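Long-range contact in xylose isomerase-like TIM barrel domain-containing protein (Parabacteroides distasonis, PDB 4KW2), which is of uncharacterised function but has a xylose isomerase-like TIM barrel and may be a sugar isomerase or a related enzyme of that superfamily: residues 145-150 / 173-178. Sequence-based numbering, arbitrary orientation.
Sequences AIHNHP and GVCADI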
# COMPACT_ATOMS: atom_id res chain seq x y z
N ALA A 145 2.73 -24.29 5.89
CA ALA A 145 2.43 -23.57 4.66
C ALA A 145 3.50 -22.50 4.46
O ALA A 145 3.54 -21.50 5.19
CB ALA A 145 1.05 -22.95 4.73
N ILE A 146 4.35 -22.72 3.47
CA ILE A 146 5.49 -21.84 3.20
C ILE A 146 5.06 -20.66 2.34
O ILE A 146 4.43 -20.82 1.31
CB ILE A 146 6.64 -22.62 2.54
CG1 ILE A 146 7.20 -23.65 3.52
CG2 ILE A 146 7.75 -21.67 2.08
CD1 ILE A 146 8.01 -24.75 2.87
N HIS A 147 5.40 -19.46 2.81
CA HIS A 147 5.11 -18.21 2.15
C HIS A 147 6.47 -17.67 1.68
O HIS A 147 7.33 -17.36 2.50
CB HIS A 147 4.48 -17.26 3.17
CG HIS A 147 3.85 -16.04 2.59
ND1 HIS A 147 4.53 -15.17 1.76
CD2 HIS A 147 2.62 -15.50 2.76
CE1 HIS A 147 3.74 -14.17 1.42
NE2 HIS A 147 2.57 -14.35 2.02
N ASN A 148 6.67 -17.57 0.37
CA ASN A 148 7.91 -16.98 -0.17
C ASN A 148 7.90 -15.45 -0.05
O ASN A 148 6.84 -14.85 0.17
CB ASN A 148 8.17 -17.44 -1.62
CG ASN A 148 7.32 -16.70 -2.65
OD1 ASN A 148 7.81 -16.36 -3.72
ND2 ASN A 148 6.05 -16.46 -2.33
N HIS A 149 9.06 -14.82 -0.20
CA HIS A 149 9.22 -13.38 0.04
C HIS A 149 8.46 -12.51 -0.97
O HIS A 149 8.77 -12.55 -2.16
CB HIS A 149 10.71 -13.00 0.01
N PRO A 150 7.47 -11.71 -0.50
CA PRO A 150 6.68 -10.89 -1.42
C PRO A 150 7.39 -9.59 -1.79
O PRO A 150 7.77 -9.40 -2.94
CB PRO A 150 5.41 -10.60 -0.62
CG PRO A 150 5.88 -10.56 0.79
CD PRO A 150 7.05 -11.51 0.90
N GLY A 173 3.91 -27.74 2.82
CA GLY A 173 3.08 -27.18 1.76
C GLY A 173 3.30 -25.70 1.51
O GLY A 173 4.33 -25.13 1.92
N VAL A 174 2.33 -25.07 0.86
CA VAL A 174 2.44 -23.69 0.40
C VAL A 174 1.32 -22.81 0.93
O VAL A 174 0.15 -23.19 0.91
CB VAL A 174 2.44 -23.64 -1.14
CG1 VAL A 174 2.52 -22.20 -1.65
CG2 VAL A 174 3.60 -24.46 -1.68
N CYS A 175 1.70 -21.62 1.41
CA CYS A 175 0.75 -20.55 1.72
C CYS A 175 0.70 -19.64 0.50
O CYS A 175 1.64 -18.89 0.24
CB CYS A 175 1.20 -19.76 2.94
SG CYS A 175 0.10 -18.40 3.40
N ALA A 176 -0.39 -19.73 -0.25
CA ALA A 176 -0.53 -18.98 -1.50
C ALA A 176 -1.21 -17.64 -1.27
O ALA A 176 -2.26 -17.58 -0.64
CB ALA A 176 -1.33 -19.79 -2.50
N ASP A 177 -0.61 -16.57 -1.78
CA ASP A 177 -1.21 -15.25 -1.74
C ASP A 177 -2.12 -15.04 -2.93
O ASP A 177 -1.69 -15.20 -4.07
CB ASP A 177 -0.14 -14.16 -1.72
CG ASP A 177 0.45 -13.93 -0.34
OD1 ASP A 177 0.21 -14.75 0.57
OD2 ASP A 177 1.16 -12.92 -0.17
N ILE A 178 -3.38 -14.71 -2.66
CA ILE A 178 -4.30 -14.31 -3.71
C ILE A 178 -4.17 -12.81 -3.82
O ILE A 178 -4.60 -12.08 -2.92
CB ILE A 178 -5.75 -14.70 -3.38
CG1 ILE A 178 -5.84 -16.20 -3.04
CG2 ILE A 178 -6.68 -14.34 -4.53
CD1 ILE A 178 -5.16 -17.11 -4.04
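Ile146 pairs with Val174, and Ala145 with Gly173, where two neighbouring parallel strands of a TIM barrel run side by side; beyond the pairing the chains part, and His147 and Asp177 face each other at the C-terminal ends of the strands. These are the fifth and sixth of eight strands, 143-146 and 172-178, joined by a beta-alpha-beta crossover through helix 157-165. Two backbone hydrogen bonds tie them together: Ile146 N donates to Gly173 O at 2.9 Å, and Cys175 N donates to Ile146 O at 2.8 Å. Each sheet face has its own packing. Ala145 CB sits 3.7 Å from Cys175 CB, on the side where Thr122 and Val201 also come in. Ile146 and Val174 turn the other way, onto Leu165 of the crossover helix, while the Ile146 flank lies along the carbonyl oxygen of Gly173.

His147 swings its imidazole over toward Cys175 and Asp177 on strand 172-178 because chi1 is -168°, placing CG opposite the backbone N. The thiol of Cys175 approaches the ring obliquely, its SG 3.9 Å from His147 CD2. The bond from His147 ND1 to Asn148 O, 2.8 Å long and nearly in the ring plane, helps hold the ring's rotation, with NE2 on the Asp177 side and the carboxylate set obliquely to it rather than straight ahead. In TIM barrels the active site lies at this end of the strands, and polar side chains such as these, with His203 against both Cys175 and Asp177 and Glu124 against His147, are consistent with such a pocket. The carboxylate of Asp177 stands almost upright against the imidazole, the two planes 78° apart, with His147 NE2 lying 2.8 Å from Asp177 OD1 and 3.0 Å from Asp177 OD2.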